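Local structure of ABC transporter, substrate binding protein (Polyamine) (Agrobacterium tumefaciens, 4EUO) at residues W20-F24 with K242-A247; L73-F78 with V91-V96; F134-S138 with W308-Q312; I143-L147 with L157-L162. The protein binds gamma-aminobutyrate (GABA) selectively in the periplasm, probably as the substrate-binding component of an ABC transporter. All blocks are in the same frame, centred on the assembly; numbering follows the deposited sequence.

Contact 1: residues W20-F24 with K242-A247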
loop_
_atom_site.group_PDB
_atom_site.type_symbol
_atom_site.label_atom_id
_atom_site.label_comp_id
_atom_site.label_asym_id
_atom_site.label_seq_id
_atom_site.Cartn_x
_atom_site.Cartn_y
_atom_site.Cartn_z
ATOM N N TRP A 20 -2.177 -4.131 16.892
ATOM C CA TRP A 20 -3.474 -3.519 17.199
ATOM C C TRP A 20 -4.490 -4.378 17.907
ATOM O O TRP A 20 -5.311 -3.837 18.650
ATOM C CB TRP A 20 -4.092 -2.989 15.876
ATOM C CG TRP A 20 -3.256 -1.967 15.150
ATOM C CD1 TRP A 20 -2.214 -1.231 15.662
ATOM C CD2 TRP A 20 -3.410 -1.546 13.783
ATOM N NE1 TRP A 20 -1.702 -0.395 14.695
ATOM C CE2 TRP A 20 -2.436 -0.551 13.535
ATOM C CE3 TRP A 20 -4.279 -1.917 12.735
ATOM C CZ2 TRP A 20 -2.307 0.078 12.293
ATOM C CZ3 TRP A 20 -4.164 -1.269 11.518
ATOM C CH2 TRP A 20 -3.174 -0.306 11.297
ATOM N N ALA A 21 -4.567 -5.675 17.591
ATOM C CA ALA A 21 -5.669 -6.491 18.096
ATOM C C ALA A 21 -5.813 -6.638 19.576
ATOM O O ALA A 21 -6.900 -6.358 20.094
ATOM C CB ALA A 21 -5.722 -7.835 17.399
ATOM N N GLU A 22 -4.719 -6.948 20.297
ATOM C CA GLU A 22 -4.817 -7.056 21.753
ATOM C C GLU A 22 -5.030 -5.729 22.419
ATOM O O GLU A 22 -5.782 -5.660 23.397
ATOM C CB GLU A 22 -3.644 -7.782 22.349
ATOM C CG GLU A 22 -3.845 -9.275 22.224
ATOM C CD GLU A 22 -2.820 -10.118 22.944
ATOM O OE1 GLU A 22 -3.224 -11.114 23.582
ATOM O OE2 GLU A 22 -1.620 -9.775 22.893
ATOM N N LYS A 23 -4.411 -4.658 21.908
ATOM C CA LYS A 23 -4.612 -3.327 22.469
ATOM C C LYS A 23 -6.107 -2.992 22.438
ATOM O O LYS A 23 -6.637 -2.493 23.438
ATOM C CB LYS A 23 -3.834 -2.270 21.661
ATOM C CG LYS A 23 -2.354 -2.146 22.013
ATOM C CD LYS A 23 -1.683 -1.075 21.134
ATOM C CE LYS A 23 -0.179 -1.025 21.250
ATOM N NZ LYS A 23 0.492 -2.237 20.637
ATOM N N PHE A 24 -6.801 -3.311 21.329
ATOM C CA PHE A 24 -8.231 -3.034 21.192
ATOM C C PHE A 24 -9.050 -3.870 22.169
ATOM O O PHE A 24 -9.970 -3.337 22.801
ATOM C CB PHE A 24 -8.715 -3.279 19.752
ATOM C CG PHE A 24 -10.122 -2.800 19.519
ATOM C CD1 PHE A 24 -10.442 -1.453 19.625
ATOM C CD2 PHE A 24 -11.145 -3.699 19.255
ATOM C CE1 PHE A 24 -11.753 -1.007 19.380
ATOM C CE2 PHE A 24 -12.435 -3.248 18.980
ATOM C CZ PHE A 24 -12.728 -1.907 19.055
ATOM N N LYS A 242 -13.992 3.126 17.281
ATOM C CA LYS A 242 -13.048 2.946 18.377
ATOM C C LYS A 242 -11.798 2.213 17.920
ATOM O O LYS A 242 -10.680 2.506 18.377
ATOM C CB LYS A 242 -13.708 2.208 19.561
ATOM C CG LYS A 242 -14.748 3.050 20.295
ATOM C CD LYS A 242 -15.423 2.221 21.379
ATOM C CE LYS A 242 -16.535 2.988 22.052
ATOM N NZ LYS A 242 -17.281 2.125 23.003
ATOM N N PHE A 243 -11.972 1.245 16.986
ATOM C CA PHE A 243 -10.827 0.499 16.498
ATOM C C PHE A 243 -9.916 1.423 15.685
ATOM O O PHE A 243 -8.687 1.361 15.865
ATOM C CB PHE A 243 -11.294 -0.696 15.648
ATOM C CG PHE A 243 -10.135 -1.525 15.138
ATOM C CD1 PHE A 243 -9.579 -2.527 15.917
ATOM C CD2 PHE A 243 -9.535 -1.234 13.916
ATOM C CE1 PHE A 243 -8.488 -3.273 15.462
ATOM C CE2 PHE A 243 -8.444 -1.982 13.458
ATOM C CZ PHE A 243 -7.903 -2.970 14.241
ATOM N N ILE A 244 -10.511 2.284 14.852
ATOM C CA ILE A 244 -9.701 3.207 14.048
ATOM C C ILE A 244 -8.967 4.190 14.968
ATOM O O ILE A 244 -7.768 4.446 14.780
ATOM C CB ILE A 244 -10.546 3.895 12.988
ATOM C CG1 ILE A 244 -11.004 2.855 11.934
ATOM C CG2 ILE A 244 -9.771 5.052 12.345
ATOM C CD1 ILE A 244 -11.880 3.411 10.851
ATOM N N ALA A 245 -9.657 4.676 16.036
ATOM C CA ALA A 245 -9.013 5.592 16.982
ATOM C C ALA A 245 -7.814 4.894 17.636
ATOM O O ALA A 245 -6.762 5.518 17.812
ATOM C CB ALA A 245 -10.030 6.015 18.036
ATOM N N LEU A 246 -7.951 3.619 17.979
ATOM C CA LEU A 246 -6.885 2.865 18.581
ATOM C C LEU A 246 -5.738 2.614 17.571
ATOM O O LEU A 246 -4.573 2.879 17.863
ATOM C CB LEU A 246 -7.446 1.547 19.156
ATOM C CG LEU A 246 -6.463 0.578 19.843
ATOM C CD1 LEU A 246 -5.636 -0.261 18.841
ATOM C CD2 LEU A 246 -5.589 1.254 20.907
ATOM N N ALA A 247 -6.082 2.081 16.391
ATOM C CA ALA A 247 -5.064 1.715 15.394
ATOM C C ALA A 247 -4.200 2.893 14.943
ATOM O O ALA A 247 -3.040 2.698 14.536
ATOM C CB ALA A 247 -5.760 1.109 14.185
#

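Contact 2: residues L73-F78 with V91-V96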
loop_
_atom_site.group_PDB
_atom_site.type_symbol
_atom_site.label_atom_id
_atom_site.label_comp_id
_atom_site.label_asym_id
_atom_site.label_seq_id
_atom_site.Cartn_x
_atom_site.Cartn_y
_atom_site.Cartn_z
ATOM N N LEU A 73 -19.012 3.844 2.082
ATOM C CA LEU A 73 -18.429 4.019 3.389
ATOM C C LEU A 73 -19.252 4.798 4.379
ATOM O O LEU A 73 -19.922 5.753 3.986
ATOM C CB LEU A 73 -17.044 4.739 3.258
ATOM C CG LEU A 73 -16.041 4.089 2.281
ATOM C CD1 LEU A 73 -14.732 4.914 2.244
ATOM C CD2 LEU A 73 -15.722 2.631 2.675
ATOM N N GLU A 74 -19.072 4.495 5.658
ATOM C CA GLU A 74 -19.650 5.310 6.709
ATOM C C GLU A 74 -18.777 6.529 6.857
ATOM O O GLU A 74 -17.533 6.440 6.765
ATOM C CB GLU A 74 -19.575 4.572 8.041
ATOM C CG GLU A 74 -20.458 3.334 8.140
ATOM C CD GLU A 74 -21.959 3.556 8.169
ATOM O OE1 GLU A 74 -22.407 4.719 8.288
ATOM O OE2 GLU A 74 -22.685 2.549 8.015
ATOM N N LYS A 75 -19.401 7.688 7.171
ATOM C CA LYS A 75 -18.617 8.860 7.501
ATOM C C LYS A 75 -17.972 8.526 8.834
ATOM O O LYS A 75 -18.598 7.896 9.709
ATOM C CB LYS A 75 -19.525 10.100 7.655
ATOM C CG LYS A 75 -19.835 10.761 6.326
ATOM C CD LYS A 75 -20.614 12.061 6.494
ATOM C CE LYS A 75 -20.995 12.686 5.175
ATOM N NZ LYS A 75 -19.851 13.397 4.543
ATOM N N LEU A 76 -16.699 8.884 9.005
ATOM C CA LEU A 76 -16.045 8.574 10.268
ATOM C C LEU A 76 -16.529 9.501 11.398
ATOM O O LEU A 76 -16.855 10.669 11.150
ATOM C CB LEU A 76 -14.510 8.641 10.158
ATOM C CG LEU A 76 -13.845 7.604 9.233
ATOM C CD1 LEU A 76 -12.344 7.645 9.425
ATOM C CD2 LEU A 76 -14.342 6.171 9.489
ATOM N N ASP A 77 -16.526 8.983 12.617
ATOM C CA ASP A 77 -16.963 9.774 13.783
ATOM C C ASP A 77 -15.729 10.458 14.365
ATOM O O ASP A 77 -14.968 9.849 15.121
ATOM C CB ASP A 77 -17.637 8.878 14.833
ATOM C CG ASP A 77 -18.228 9.634 16.009
ATOM O OD1 ASP A 77 -17.937 10.844 16.144
ATOM O OD2 ASP A 77 -18.946 9.004 16.813
ATOM N N PHE A 78 -15.530 11.733 13.998
ATOM C CA PHE A 78 -14.400 12.502 14.499
ATOM C C PHE A 78 -14.578 13.056 15.927
ATOM O O PHE A 78 -13.688 13.738 16.433
ATOM C CB PHE A 78 -13.914 13.544 13.496
ATOM C CG PHE A 78 -13.256 12.911 12.290
ATOM C CD1 PHE A 78 -11.977 12.376 12.381
ATOM C CD2 PHE A 78 -13.913 12.862 11.069
ATOM C CE1 PHE A 78 -11.368 11.784 11.263
ATOM C CE2 PHE A 78 -13.297 12.289 9.947
ATOM C CZ PHE A 78 -12.024 11.767 10.055
ATOM N N VAL A 91 -6.483 12.332 5.798
ATOM C CA VAL A 91 -7.750 12.441 6.531
ATOM C C VAL A 91 -8.801 13.008 5.596
ATOM O O VAL A 91 -8.587 14.021 4.942
ATOM C CB VAL A 91 -7.567 13.338 7.795
ATOM C CG1 VAL A 91 -8.907 13.631 8.473
ATOM C CG2 VAL A 91 -6.595 12.707 8.777
ATOM N N THR A 92 -9.929 12.285 5.467
ATOM C CA THR A 92 -11.104 12.728 4.730
ATOM C C THR A 92 -12.314 12.506 5.652
ATOM O O THR A 92 -12.180 11.927 6.719
ATOM C CB THR A 92 -11.304 11.981 3.399
ATOM O OG1 THR A 92 -11.881 10.693 3.656
ATOM C CG2 THR A 92 -10.033 11.868 2.553
ATOM N N ASP A 93 -13.518 12.871 5.178
ATOM C CA ASP A 93 -14.730 12.608 5.980
ATOM C C ASP A 93 -14.989 11.105 6.169
ATOM O O ASP A 93 -15.740 10.706 7.077
ATOM C CB ASP A 93 -15.955 13.201 5.267
ATOM C CG ASP A 93 -16.079 14.714 5.377
ATOM O OD1 ASP A 93 -15.254 15.329 6.085
ATOM O OD2 ASP A 93 -16.978 15.277 4.725
ATOM N N TYR A 94 -14.380 10.268 5.295
ATOM C CA TYR A 94 -14.604 8.822 5.300
ATOM C C TYR A 94 -13.367 7.982 5.624
ATOM O O TYR A 94 -13.440 6.751 5.549
ATOM C CB TYR A 94 -15.115 8.387 3.922
ATOM C CG TYR A 94 -16.414 9.051 3.525
ATOM C CD1 TYR A 94 -17.641 8.481 3.863
ATOM C CD2 TYR A 94 -16.421 10.246 2.809
ATOM C CE1 TYR A 94 -18.846 9.070 3.476
ATOM C CE2 TYR A 94 -17.624 10.860 2.437
ATOM C CZ TYR A 94 -18.830 10.252 2.759
ATOM O OH TYR A 94 -20.032 10.821 2.400
ATOM N N SER A 95 -12.225 8.603 5.905
ATOM C CA SER A 95 -10.999 7.816 6.045
ATOM C C SER A 95 -9.918 8.539 6.806
ATOM O O SER A 95 -9.919 9.777 6.886
ATOM C CB SER A 95 -10.460 7.497 4.643
ATOM O OG SER A 95 -10.089 8.684 3.941
ATOM N N VAL A 96 -8.993 7.780 7.357
ATOM C CA VAL A 96 -7.774 8.297 7.941
ATOM C C VAL A 96 -6.649 7.375 7.467
ATOM O O VAL A 96 -6.897 6.219 7.070
ATOM C CB VAL A 96 -7.802 8.388 9.474
ATOM C CG1 VAL A 96 -8.855 9.410 9.945
ATOM C CG2 VAL A 96 -8.021 7.030 10.110
HETATM O O HOH W 1 -15.326 4.911 6.246
HETATM O O HOH W 2 -16.844 12.310 9.110
#

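Contact 3: residues F134-S138 with W308-Q312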
loop_
_atom_site.group_PDB
_atom_site.type_symbol
_atom_site.label_atom_id
_atom_site.label_comp_id
_atom_site.label_asym_id
_atom_site.label_seq_id
_atom_site.Cartn_x
_atom_site.Cartn_y
_atom_site.Cartn_z
ATOM N N PHE A 134 5.494 -6.547 -11.369
ATOM C CA PHE A 134 4.775 -5.296 -11.094
ATOM C C PHE A 134 3.396 -5.650 -10.586
ATOM O O PHE A 134 2.863 -6.731 -10.916
ATOM C CB PHE A 134 4.604 -4.494 -12.385
ATOM C CG PHE A 134 5.889 -3.901 -12.903
ATOM C CD1 PHE A 134 6.392 -2.711 -12.379
ATOM C CD2 PHE A 134 6.589 -4.516 -13.930
ATOM C CE1 PHE A 134 7.572 -2.144 -12.881
ATOM C CE2 PHE A 134 7.803 -3.979 -14.384
ATOM C CZ PHE A 134 8.268 -2.787 -13.882
ATOM N N TYR A 135 2.783 -4.694 -9.879
ATOM C CA TYR A 135 1.441 -4.860 -9.316
ATOM C C TYR A 135 0.408 -4.980 -10.413
ATOM O O TYR A 135 0.356 -4.170 -11.345
ATOM C CB TYR A 135 1.172 -3.653 -8.435
ATOM C CG TYR A 135 -0.067 -3.652 -7.576
ATOM C CD1 TYR A 135 -0.526 -4.819 -6.977
ATOM C CD2 TYR A 135 -0.679 -2.452 -7.225
ATOM C CE1 TYR A 135 -1.598 -4.797 -6.088
ATOM C CE2 TYR A 135 -1.735 -2.418 -6.321
ATOM C CZ TYR A 135 -2.159 -3.588 -5.736
ATOM O OH TYR A 135 -3.190 -3.549 -4.832
ATOM N N LYS A 136 -0.467 -5.980 -10.265
ATOM C CA LYS A 136 -1.457 -6.255 -11.278
ATOM C C LYS A 136 -2.574 -5.247 -11.394
ATOM O O LYS A 136 -3.100 -5.008 -12.506
ATOM C CB LYS A 136 -2.072 -7.635 -10.959
ATOM C CG LYS A 136 -3.004 -8.183 -12.046
ATOM C CD LYS A 136 -3.374 -9.628 -11.698
ATOM C CE LYS A 136 -4.442 -10.215 -12.593
ATOM N NZ LYS A 136 -4.013 -10.226 -14.016
ATOM N N TRP A 137 -3.015 -4.713 -10.259
ATOM C CA TRP A 137 -4.254 -3.945 -10.187
ATOM C C TRP A 137 -4.075 -2.477 -10.425
ATOM O O TRP A 137 -3.020 -1.909 -10.120
ATOM C CB TRP A 137 -4.952 -4.201 -8.834
ATOM C CG TRP A 137 -5.112 -5.659 -8.505
ATOM C CD1 TRP A 137 -4.539 -6.335 -7.469
ATOM C CD2 TRP A 137 -5.853 -6.627 -9.258
ATOM N NE1 TRP A 137 -4.889 -7.665 -7.518
ATOM C CE2 TRP A 137 -5.677 -7.876 -8.620
ATOM C CE3 TRP A 137 -6.649 -6.558 -10.408
ATOM C CZ2 TRP A 137 -6.274 -9.056 -9.093
ATOM C CZ3 TRP A 137 -7.228 -7.734 -10.892
ATOM C CH2 TRP A 137 -7.041 -8.959 -10.229
ATOM N N SER A 138 -5.102 -1.835 -10.986
ATOM C CA SER A 138 -5.033 -0.409 -11.251
ATOM C C SER A 138 -4.877 0.367 -9.967
ATOM O O SER A 138 -5.770 0.372 -9.116
ATOM C CB SER A 138 -6.281 0.063 -11.990
ATOM O OG SER A 138 -6.103 1.424 -12.362
ATOM N N TRP A 308 -6.162 1.070 -17.898
ATOM C CA TRP A 308 -5.177 0.117 -17.428
ATOM C C TRP A 308 -5.551 -1.324 -17.811
ATOM O O TRP A 308 -4.737 -2.020 -18.391
ATOM C CB TRP A 308 -5.023 0.272 -15.904
ATOM C CG TRP A 308 -4.192 -0.795 -15.260
ATOM C CD1 TRP A 308 -4.637 -1.900 -14.596
ATOM C CD2 TRP A 308 -2.761 -0.896 -15.299
ATOM N NE1 TRP A 308 -3.563 -2.652 -14.146
ATOM C CE2 TRP A 308 -2.402 -2.057 -14.576
ATOM C CE3 TRP A 308 -1.739 -0.068 -15.814
ATOM C CZ2 TRP A 308 -1.078 -2.440 -14.390
ATOM C CZ3 TRP A 308 -0.422 -0.449 -15.638
ATOM C CH2 TRP A 308 -0.096 -1.611 -14.912
ATOM N N TYR A 309 -6.784 -1.738 -17.510
ATOM C CA TYR A 309 -7.200 -3.108 -17.832
ATOM C C TYR A 309 -7.311 -3.330 -19.327
ATOM O O TYR A 309 -6.928 -4.398 -19.804
ATOM C CB TYR A 309 -8.471 -3.498 -17.067
ATOM C CG TYR A 309 -8.245 -3.525 -15.572
ATOM C CD1 TYR A 309 -7.264 -4.343 -15.008
ATOM C CD2 TYR A 309 -8.957 -2.690 -14.727
ATOM C CE1 TYR A 309 -7.033 -4.338 -13.636
ATOM C CE2 TYR A 309 -8.730 -2.672 -13.358
ATOM C CZ TYR A 309 -7.746 -3.487 -12.819
ATOM O OH TYR A 309 -7.499 -3.429 -11.474
ATOM N N ALA A 310 -7.751 -2.314 -20.083
ATOM C CA ALA A 310 -7.807 -2.441 -21.547
ATOM C C ALA A 310 -6.402 -2.582 -22.114
ATOM O O ALA A 310 -6.156 -3.446 -22.958
ATOM C CB ALA A 310 -8.501 -1.239 -22.154
ATOM N N TRP A 311 -5.426 -1.827 -21.573
ATOM C CA TRP A 311 -4.068 -1.941 -22.055
ATOM C C TRP A 311 -3.494 -3.330 -21.732
ATOM O O TRP A 311 -2.813 -3.942 -22.561
ATOM C CB TRP A 311 -3.182 -0.812 -21.476
ATOM C CG TRP A 311 -1.733 -1.118 -21.667
ATOM C CD1 TRP A 311 -1.028 -0.996 -22.826
ATOM C CD2 TRP A 311 -0.855 -1.777 -20.732
ATOM N NE1 TRP A 311 0.237 -1.509 -22.667
ATOM C CE2 TRP A 311 0.368 -2.004 -21.393
ATOM C CE3 TRP A 311 -0.995 -2.218 -19.402
ATOM C CZ2 TRP A 311 1.445 -2.642 -20.783
ATOM C CZ3 TRP A 311 0.079 -2.846 -18.790
ATOM C CH2 TRP A 311 1.279 -3.068 -19.485
ATOM N N GLN A 312 -3.758 -3.846 -20.520
ATOM C CA GLN A 312 -3.258 -5.165 -20.158
ATOM C C GLN A 312 -3.742 -6.232 -21.151
ATOM O O GLN A 312 -2.978 -7.136 -21.510
ATOM C CB GLN A 312 -3.707 -5.540 -18.740
ATOM C CG GLN A 312 -2.804 -4.906 -17.672
ATOM C CD GLN A 312 -3.183 -5.378 -16.303
ATOM O OE1 GLN A 312 -4.355 -5.558 -16.001
ATOM N NE2 GLN A 312 -2.205 -5.545 -15.417
HETATM O O HOH W 3 -5.190 -7.762 -14.795
#

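Contact 4: residues I143-L147 with L157-L162. With SO4 (sulfate ion), chain F.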
loop_
_atom_site.group_PDB
_atom_site.type_symbol
_atom_site.label_atom_id
_atom_site.label_comp_id
_atom_site.label_asym_id
_atom_site.label_seq_id
_atom_site.Cartn_x
_atom_site.Cartn_y
_atom_site.Cartn_z
ATOM N N ILE A 143 2.347 3.054 -13.473
ATOM C CA ILE A 143 2.349 4.074 -14.523
ATOM C C ILE A 143 3.423 5.122 -14.204
ATOM O O ILE A 143 4.186 5.504 -15.089
ATOM C CB ILE A 143 0.924 4.659 -14.638
ATOM C CG1 ILE A 143 -0.004 3.632 -15.327
ATOM C CG2 ILE A 143 0.946 6.019 -15.400
ATOM C CD1 ILE A 143 -1.475 3.868 -15.132
ATOM N N GLU A 144 3.501 5.575 -12.950
ATOM C CA GLU A 144 4.518 6.544 -12.574
ATOM C C GLU A 144 5.926 5.971 -12.764
ATOM O O GLU A 144 6.793 6.655 -13.311
ATOM C CB GLU A 144 4.336 6.981 -11.113
ATOM C CG GLU A 144 3.109 7.857 -10.824
ATOM C CD GLU A 144 1.782 7.157 -10.612
ATOM O OE1 GLU A 144 1.665 5.929 -10.841
ATOM O OE2 GLU A 144 0.849 7.865 -10.162
ATOM N N ALA A 145 6.149 4.712 -12.392
ATOM C CA ALA A 145 7.472 4.120 -12.582
ATOM C C ALA A 145 7.831 4.071 -14.068
ATOM O O ALA A 145 8.993 4.359 -14.418
ATOM C CB ALA A 145 7.509 2.732 -11.968
ATOM N N ALA A 146 6.878 3.710 -14.945
ATOM C CA ALA A 146 7.142 3.678 -16.391
ATOM C C ALA A 146 7.512 5.088 -16.887
ATOM O O ALA A 146 8.454 5.237 -17.684
ATOM C CB ALA A 146 5.896 3.182 -17.111
ATOM N N LEU A 147 6.817 6.116 -16.412
ATOM C CA LEU A 147 7.089 7.477 -16.845
ATOM C C LEU A 147 8.450 7.921 -16.349
ATOM O O LEU A 147 9.208 8.537 -17.127
ATOM C CB LEU A 147 5.963 8.404 -16.369
ATOM C CG LEU A 147 4.637 8.208 -17.103
ATOM C CD1 LEU A 147 3.482 8.780 -16.314
ATOM C CD2 LEU A 147 4.688 8.789 -18.532
ATOM N N LEU A 157 5.094 14.568 -13.227
ATOM C CA LEU A 157 4.316 13.371 -13.523
ATOM C C LEU A 157 2.854 13.638 -13.797
ATOM O O LEU A 157 2.270 12.950 -14.621
ATOM C CB LEU A 157 4.396 12.380 -12.354
ATOM C CG LEU A 157 5.719 11.636 -12.267
ATOM C CD1 LEU A 157 5.830 10.957 -10.916
ATOM C CD2 LEU A 157 5.854 10.579 -13.395
ATOM N N TYR A 158 2.257 14.603 -13.081
ATOM C CA TYR A 158 0.826 14.843 -13.168
ATOM C C TYR A 158 0.462 16.095 -13.955
ATOM O O TYR A 158 1.131 17.119 -13.792
ATOM C CB TYR A 158 0.190 14.896 -11.780
ATOM C CG TYR A 158 0.441 13.638 -10.985
ATOM C CD1 TYR A 158 -0.317 12.500 -11.202
ATOM C CD2 TYR A 158 1.487 13.565 -10.069
ATOM C CE1 TYR A 158 -0.050 11.311 -10.533
ATOM C CE2 TYR A 158 1.798 12.365 -9.422
ATOM C CZ TYR A 158 1.015 11.246 -9.655
ATOM O OH TYR A 158 1.273 10.087 -8.965
ATOM N N PRO A 159 -0.578 16.050 -14.803
ATOM C CA PRO A 159 -1.450 14.898 -15.087
ATOM C C PRO A 159 -0.722 13.798 -15.828
ATOM O O PRO A 159 0.170 14.058 -16.621
ATOM C CB PRO A 159 -2.587 15.505 -15.919
ATOM C CG PRO A 159 -1.941 16.669 -16.625
ATOM C CD PRO A 159 -0.944 17.227 -15.628
ATOM N N LEU A 160 -1.102 12.563 -15.574
ATOM C CA LEU A 160 -0.400 11.443 -16.164
ATOM C C LEU A 160 -0.516 11.381 -17.670
ATOM O O LEU A 160 -1.610 11.541 -18.198
ATOM C CB LEU A 160 -0.940 10.136 -15.591
ATOM C CG LEU A 160 -0.726 9.921 -14.097
ATOM C CD1 LEU A 160 -1.547 8.723 -13.648
ATOM C CD2 LEU A 160 0.764 9.795 -13.723
ATOM N N ASP A 161 0.599 11.085 -18.357
ATOM C CA ASP A 161 0.569 10.832 -19.788
ATOM C C ASP A 161 0.424 9.305 -19.945
ATOM O O ASP A 161 1.415 8.553 -19.984
ATOM C CB ASP A 161 1.824 11.370 -20.451
ATOM C CG ASP A 161 1.802 11.295 -21.956
ATOM O OD1 ASP A 161 1.018 10.481 -22.495
ATOM O OD2 ASP A 161 2.681 11.933 -22.586
ATOM N N LEU A 162 -0.821 8.846 -19.993
ATOM C CA LEU A 162 -1.088 7.416 -20.024
ATOM C C LEU A 162 -0.560 6.760 -21.284
ATOM O O LEU A 162 0.058 5.695 -21.190
ATOM C CB LEU A 162 -2.572 7.108 -19.809
ATOM C CG LEU A 162 -3.171 7.567 -18.489
ATOM C CD1 LEU A 162 -4.635 7.150 -18.398
ATOM C CD2 LEU A 162 -2.415 6.983 -17.283
HETATM S S SO4 F . -3.457 10.522 -22.180
HETATM O O1 SO4 F . -4.893 10.383 -22.117
HETATM O O2 SO4 F . -3.119 11.747 -22.951
HETATM O O3 SO4 F . -2.890 10.634 -20.834
HETATM O O4 SO4 F . -2.956 9.325 -22.827
#

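Contact 1: residues W20-F24 with K242-A247
Phe24 and Phe243 meet as a T-shaped pair: the edge of Phe243, led by CD1, stands on the face of Phe24, with the ring planes 77° apart and CD1 3.7 Å from Phe24 CG. Phe243 CB lies over the same ring as a CH-pi partner, so one residue of helix 237-247 supplies two bumps for one flat surface. With CG of Phe24 anti to the backbone N (chi1 -171°), its ring reaches under the backbone of the opposing helix, where CE1 comes within 3.3 Å of Phe243 N. At the other end the flat surface is the indole of Trp20: Ala247 CB sits over the centre of the six-membered ring, 3.6 Å from its centroid. Between the two aromatic ends, Leu246 pushes CD1 into the hollow formed by Trp20 O and Lys23 CB, 3.6 Å from that oxygen. The short helical segments cross at 120° with their axes 9.9 Å apart, a gap bridged by the two phenylalanines, Trp20 and Leu246. The contact packs helix 10-28 against helix 237-247, with Val32 of strand 32-35 touching both phenylalanines. No hydrogen bond joins the two segments, so cohesion probably rests mainly on dispersion and the edge-to-face ring interaction.

Contact 2: residues L73-F78 with V91-V96
The rings of Phe78 and Tyr94 frame this contact, both met largely at their rims. Phe78 offers its edge: near the ring plane lie Thr92 O, 3.3 Å from Phe78 CZ, and Val96 CG1, 3.7 Å from Phe78 CE1. The ring of Tyr94 has Leu73 O near its plane, at the edge, while Lys75 CG approaches obliquely, 3.5 Å from Tyr94 CE1. The lysine chain runs past the phenol and bends at its last torsion (chi4 -78°), which brings NZ to a long salt bridge with Asp93 OD2 and a weak hydrogen bond to Tyr94 OH. Between the rings, Leu76 N donates to Asp93 O at 2.8 Å, in the carbonyl plane; a water joins the same oxygen to Leu76 O. Leu76 CD1 rests 3.6 Å from Ser95 CA. The type I turn from Thr92 to Ser95 contains an ST turn, Tyr94 N donating to Thr92 OG1. The contact ties an early part of the irregular connection between helix 61-67 and strand 96-107 to its last residues, where the strand begins. Leu76 and Val96 pack on Ile244 of helix 237-247, Leu73 on Val229 of strand 215-229, and Glu74 accepts from Gly233 N and is salt-bridged to Lys237.

Contact 3: residues F134-S138 with W308-Q312
Trp308 and Gln312, one turn apart on helix 301-313, both donate to the carbonyl oxygen of Lys136, and this double grip is the tight part of the contact. Trp308 NE1 reaches Lys136 O at 2.9 Å, with the oxygen almost exactly in the indole plane but the donor tilted 35° from the carbonyl plane. Gln312 NE2, 3.1 Å from Lys136 O, instead approaches in the carbonyl plane on a lone pair, the oxygen lying 28° out of the amide plane. Trp308 owes its reach to a CG placed anti to the backbone N (chi1 171°), and Ser138 CA lies over one face of the indole. A third bond is nearly straight: Ser138 N donates to Tyr309 OH at 2.9 Å, fixing the phenol oxygen, which also touches the edge of Trp137 at CE3, 3.4 Å away.

Toward solvent the contact loosens. Lys136 NZ and Gln312 OE1 do not meet directly but share a water, 2.8 Å from NZ and 2.6 Å from OE1, and the exposed ring of Trp137 is held by Ser180 through its indole nitrogen. Inward, Tyr135 hydrogen-bonds to Glu60 of the GABA pocket. Side chains of a C-terminal helix thus secure the loop leaving strand 132-135, in a periplasmic binding protein whose ligand site lies beside that strand.

Contact 4: residues I143-L147 with L157-L162
Polar contact across the segments centres on Tyr158 and Glu144: Tyr158 OH donates to Glu144 OE2 at 2.6 Å, meeting the anti side of the carboxylate, 18° out of its plane. The glutamate is bent at chi2 (83°), which curls the carboxylate toward the phenol; carboxylate and ring planes stand 62° apart. Both oxygens of Glu144 have further partners, OE1 taking Gly141 N and OE2 also Trp297 NE1, while Tyr158 OH accepts from Asp293 N. This buried carboxylate is therefore met by several donors, which would probably favour its ionised form.

Apolar contacts fill the rest. Leu147 is clasped by two leucines, its CB 3.7 Å from Leu157 CD2 and its CD1 3.9 Å from Leu160 CD2. Ile143 meets Leu160 through CG2 and Leu162 through both CG2 and CD1, CD1 lying 3.9 Å from Leu162 CD2. The contact lies in the connection between two consecutive helices, 142-149 and 162-170: the loop passes back across one side of the first, turns through the cis peptide before Pro159, and starts the second at Asp161, an N-cap whose OD1 accepts from Arg164 N.

The bound anion sits at that helix start. A sulfate, probably from the crystallisation liquor, accepts from Leu162 N through O3 at 2.9 Å; Asp163 N and Arg307 NH1 also bind it.

In the fold
From the N terminus, the chain first runs through helix 10-28, whose 20-24 segment opens contact 1. Contact 2 is nested inside that long loop, fastening the connection before strand 96-107, and touches contact 1 through helix 237-247. Contact 3 opens next, at 134-138 on leaving strand 132-135, and contact 4 closes a short loop inside it, between helices 142-149 and 162-170. Residues 242-247 then return to close contact 1 after 217 intervening residues, and helix 301-313 closes contact 3 last, so contacts 1 and 3 cross. Contacts 3 and 4 touch through Trp308 and Ile143. Contacts 1 and 3 lie on opposite sides of the chain's centre, about 34 Å apart between centres.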